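Local coordinates for protein aspartate semialdehyde dehydrogenase (Francisella tularensis subsp. tularensis, PDB 4WOJ) that probably catalyses the NADPH-dependent reductive dephosphorylation of L-aspartyl-4-phosphate to L-aspartate-semialdehyde, working as a homodimer, at residues B[306-310]-B[311-315]; B[148-151]-B[152-155]. All coordinates share one frame; numbering follows the deposited sequence.

Interaction 1. Residues B[306-310]-B[311-315]; sequences VIDNN and KEDTL. With NA (sodium ion), chain F.
N310 reaches over the first turn of helix 311-317 as its N-cap, at the point where the chain leaves edge strand 304-307 of the mixed sheet in the dimerisation domain. The capping bond runs from D313 N to N310 OD1 (3.2 Å) and is nearly straight at 168°, with the donor above the plane of the amide. With CG lying between the backbone N and the carbonyl carbon (chi1 72°), the amide turns back over the helix end. Its other end is used as well: N310 ND2 donates in its own amide plane to D313 OD2 (3.2 Å), which it meets from above the carboxylate plane. The two flat groups stand 60° apart, and the pair of bonds to D313 limits rotation of the amide. Like charges come near each other where D308 OD2 lies 4.1 Å from D313 OD2.

The backbone carbonyl of N310 takes two donors from one residue, T314 N nearly along the C=O axis and T314 OG1 (2.7 Å) from above the carbonyl plane. Water 1 donates to both T314 OG1 and I307 O, tying the helix back to the strand. I307 CG2 rests against the backbone oxygen of D313. K311 NZ and N309 ND2 donate to the backbone oxygens of D233 and G239, respectively, of the second subunit. Back on strand 304-307, V306 O binds the sodium ion at 2.0 Å, with water 2 a further ligand.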
loop_
_atom_site.group_PDB
_atom_site.type_symbol
_atom_site.label_atom_id
_atom_site.label_comp_id
_atom_site.label_asym_id
_atom_site.label_seq_id
_atom_site.Cartn_x
_atom_site.Cartn_y
_atom_site.Cartn_z
ATOM N N VAL B 306 1.621 -8.872 18.626
ATOM C CA VAL B 306 0.957 -7.592 18.674
ATOM C C VAL B 306 1.967 -6.469 18.833
ATOM O O VAL B 306 2.909 -6.569 19.581
ATOM C CB VAL B 306 -0.074 -7.538 19.756
ATOM C CG1 VAL B 306 -0.630 -6.142 19.869
ATOM C CG2 VAL B 306 -1.181 -8.531 19.440
ATOM N N ILE B 307 1.756 -5.420 18.078
ATOM C CA ILE B 307 2.633 -4.289 18.060
ATOM C C ILE B 307 1.825 -3.126 18.573
ATOM O O ILE B 307 0.842 -2.738 17.965
ATOM C CB ILE B 307 3.071 -3.983 16.637
ATOM C CG1 ILE B 307 3.706 -5.204 16.010
ATOM C CG2 ILE B 307 4.062 -2.857 16.619
ATOM C CD1 ILE B 307 4.829 -5.819 16.816
ATOM N N ASP B 308 2.283 -2.561 19.675
ATOM C CA ASP B 308 1.576 -1.524 20.377
ATOM C C ASP B 308 1.433 -0.295 19.506
ATOM O O ASP B 308 2.334 0.069 18.748
ATOM C CB ASP B 308 2.334 -1.232 21.684
ATOM C CG ASP B 308 1.791 -0.064 22.430
ATOM O OD1 ASP B 308 0.638 -0.124 22.895
ATOM O OD2 ASP B 308 2.520 0.945 22.562
ATOM N N ASN B 309 0.281 0.342 19.619
ATOM C CA ASN B 309 -0.118 1.380 18.692
ATOM C C ASN B 309 0.531 2.697 19.031
ATOM O O ASN B 309 -0.121 3.623 19.483
ATOM C CB ASN B 309 -1.633 1.516 18.703
ATOM C CG ASN B 309 -2.163 2.325 17.539
ATOM O OD1 ASN B 309 -1.471 2.571 16.552
ATOM N ND2 ASN B 309 -3.391 2.729 17.647
ATOM N N ASN B 310 1.833 2.765 18.788
ATOM C CA ASN B 310 2.552 4.009 18.905
ATOM C C ASN B 310 3.651 4.032 17.848
ATOM O O ASN B 310 4.033 3.006 17.295
ATOM C CB ASN B 310 3.128 4.165 20.296
ATOM C CG ASN B 310 4.297 3.244 20.541
ATOM O OD1 ASN B 310 5.418 3.529 20.137
ATOM N ND2 ASN B 310 4.045 2.137 21.213
ATOM N N LYS B 311 4.145 5.228 17.588
ATOM C CA LYS B 311 5.011 5.488 16.462
ATOM C C LYS B 311 6.337 4.712 16.489
ATOM O O LYS B 311 6.664 3.972 15.557
ATOM C CB LYS B 311 5.272 6.973 16.431
ATOM C CG LYS B 311 6.011 7.446 15.200
ATOM C CD LYS B 311 6.079 8.966 15.229
ATOM C CE LYS B 311 6.522 9.546 13.894
ATOM N NZ LYS B 311 6.102 10.970 13.841
ATOM N N GLU B 312 7.090 4.868 17.556
ATOM C CA GLU B 312 8.381 4.232 17.605
ATOM C C GLU B 312 8.241 2.726 17.308
ATOM O O GLU B 312 9.011 2.155 16.524
ATOM C CB GLU B 312 9.065 4.485 18.972
ATOM C CG GLU B 312 10.289 3.592 19.231
ATOM C CD GLU B 312 11.371 4.229 20.119
ATOM O OE1 GLU B 312 11.065 4.735 21.222
ATOM O OE2 GLU B 312 12.563 4.201 19.717
ATOM N N ASP B 313 7.273 2.079 17.960
ATOM C CA ASP B 313 7.131 0.629 17.856
ATOM C C ASP B 313 6.550 0.194 16.492
ATOM O O ASP B 313 6.847 -0.885 15.964
ATOM C CB ASP B 313 6.285 0.108 19.020
ATOM C CG ASP B 313 7.013 0.165 20.403
ATOM O OD1 ASP B 313 8.234 0.459 20.516
ATOM O OD2 ASP B 313 6.328 -0.117 21.403
ATOM N N THR B 314 5.700 1.042 15.936
ATOM C CA THR B 314 5.059 0.752 14.678
ATOM C C THR B 314 6.064 0.811 13.580
ATOM O O THR B 314 6.158 -0.107 12.747
ATOM C CB THR B 314 3.931 1.736 14.356
ATOM O OG1 THR B 314 2.910 1.597 15.332
ATOM C CG2 THR B 314 3.369 1.447 12.997
ATOM N N LEU B 315 6.807 1.899 13.548
ATOM C CA LEU B 315 7.824 2.041 12.488
ATOM C C LEU B 315 8.922 1.019 12.643
ATOM O O LEU B 315 9.448 0.532 11.661
ATOM C CB LEU B 315 8.379 3.459 12.403
ATOM C CG LEU B 315 7.333 4.523 12.013
ATOM C CD1 LEU B 315 7.998 5.871 11.824
ATOM C CD2 LEU B 315 6.531 4.183 10.764
HETATM NA NA NA F . 3.453 -6.834 21.449
HETATM O O HOH W 1 1.094 -0.690 15.677
HETATM O O HOH W 2 5.394 -6.853 20.439
#

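Interaction 2. Residues B[148-151]-B[152-155]; sequences LAIA and GLLK
The backbone of I150 leaves helical geometry (phi -105°, psi 27°) between helix 141-149 and the short helix 151-154, for which it takes the N-cap position, and its carbonyl opens the next turn by accepting from L154 N (3.1 Å) in the carbonyl plane. L153 N adds a weak bond to the same oxygen. One residue on, K155 N gives A151 O a nearly straight bond of 2.9 Å. Across the kink, water 3 donates to A149 O and accepts from G152 N (3.3 Å), bridging the end of one helix to the start of the next.

L154 folds back on I150. Its CG, anti to the carbonyl carbon (chi1 -59°), lies 3.3 Å from I150 O, and its CD1 meets I150 CG1 at 3.9 Å as the two side chains pass at a slant. L153 CD1 approaches I150 CB more loosely, while its side chain also packs on F344 of strand 343-351. The K155 stem runs beside A151 O, CG at 3.2 Å, before the extended chain carries NZ to the carbonyl of G300. A151 faces L120 of helix 118-130 and N301. Buried carbonyls here are met by main-chain amides and a water, with hydrocarbon packed around them, so the kink is held by backbone bonding and apolar contact, and the one charged group is directed outward to a loop carbonyl.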
loop_
_atom_site.group_PDB
_atom_site.type_symbol
_atom_site.label_atom_id
_atom_site.label_comp_id
_atom_site.label_asym_id
_atom_site.label_seq_id
_atom_site.Cartn_x
_atom_site.Cartn_y
_atom_site.Cartn_z
ATOM N N LEU B 148 -4.285 -16.039 9.986
ATOM C CA LEU B 148 -3.392 -16.161 11.148
ATOM C C LEU B 148 -3.374 -14.906 12.028
ATOM O O LEU B 148 -3.300 -15.005 13.244
ATOM C CB LEU B 148 -1.932 -16.505 10.720
ATOM C CG LEU B 148 -1.704 -17.899 10.135
ATOM C CD1 LEU B 148 -0.387 -17.969 9.355
ATOM C CD2 LEU B 148 -1.710 -18.945 11.231
ATOM N N ALA B 149 -3.397 -13.735 11.428
ATOM C CA ALA B 149 -3.312 -12.510 12.205
ATOM C C ALA B 149 -4.580 -12.307 13.076
ATOM O O ALA B 149 -4.492 -11.984 14.256
ATOM C CB ALA B 149 -3.125 -11.333 11.289
ATOM N N ILE B 150 -5.749 -12.519 12.493
ATOM C CA ILE B 150 -6.998 -12.382 13.255
ATOM C C ILE B 150 -7.617 -13.749 13.615
ATOM O O ILE B 150 -8.828 -13.867 13.829
ATOM C CB ILE B 150 -8.011 -11.513 12.501
ATOM C CG1 ILE B 150 -8.248 -12.041 11.091
ATOM C CG2 ILE B 150 -7.489 -10.091 12.440
ATOM C CD1 ILE B 150 -9.398 -11.367 10.380
ATOM N N ALA B 151 -6.757 -14.757 13.715
ATOM C CA ALA B 151 -7.186 -16.097 14.054
ATOM C C ALA B 151 -8.047 -16.156 15.321
ATOM O O ALA B 151 -8.970 -16.945 15.405
ATOM C CB ALA B 151 -5.981 -17.014 14.198
ATOM N N GLY B 152 -7.693 -15.330 16.301
ATOM C CA GLY B 152 -8.291 -15.376 17.620
ATOM C C GLY B 152 -9.707 -14.847 17.611
ATOM O O GLY B 152 -10.465 -15.152 18.490
ATOM N N LEU B 153 -10.034 -14.036 16.623
ATOM C CA LEU B 153 -11.408 -13.632 16.352
ATOM C C LEU B 153 -12.165 -14.679 15.492
ATOM O O LEU B 153 -13.364 -14.928 15.697
ATOM C CB LEU B 153 -11.404 -12.250 15.696
ATOM C CG LEU B 153 -10.810 -11.119 16.555
ATOM C CD1 LEU B 153 -10.530 -9.884 15.728
ATOM C CD2 LEU B 153 -11.738 -10.732 17.688
ATOM N N LEU B 154 -11.464 -15.328 14.567
ATOM C CA LEU B 154 -12.126 -16.265 13.654
ATOM C C LEU B 154 -12.546 -17.542 14.368
ATOM O O LEU B 154 -13.643 -18.056 14.153
ATOM C CB LEU B 154 -11.244 -16.609 12.483
ATOM C CG LEU B 154 -10.828 -15.404 11.648
ATOM C CD1 LEU B 154 -9.533 -15.686 10.913
ATOM C CD2 LEU B 154 -11.921 -15.020 10.679
ATOM N N LYS B 155 -11.687 -18.026 15.251
ATOM C CA LYS B 155 -11.981 -19.208 16.052
ATOM C C LYS B 155 -13.264 -19.017 16.863
ATOM O O LYS B 155 -14.038 -19.930 17.014
ATOM C CB LYS B 155 -10.849 -19.472 17.027
ATOM C CG LYS B 155 -9.545 -19.928 16.409
ATOM C CD LYS B 155 -8.447 -19.850 17.470
ATOM C CE LYS B 155 -7.192 -20.596 17.048
ATOM N NZ LYS B 155 -6.358 -20.917 18.245
HETATM O O HOH W 3 -4.881 -13.660 16.149
#

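In the fold
Both interactions are local junctions at the start of a short helix, and both belong to the dimerisation domain, yet they sit differently in the fold. Interaction 2 is the buried one, joining two consecutive helices packed against strands 329-336 and 343-351 of the mixed sheet. Interaction 1 is partly buried, passes from edge strand 304-307 of that sheet to a helix, and faces the second subunit, which no part of interaction 2 touches. Their chemistry follows: an amide cap, supported by a carboxylate and a hydroxyl, joins the helix to the chain in 306-315, whereas 148-155 relies on main-chain bonds and aliphatic packing. Their centres are about 20 Å apart, without direct contact.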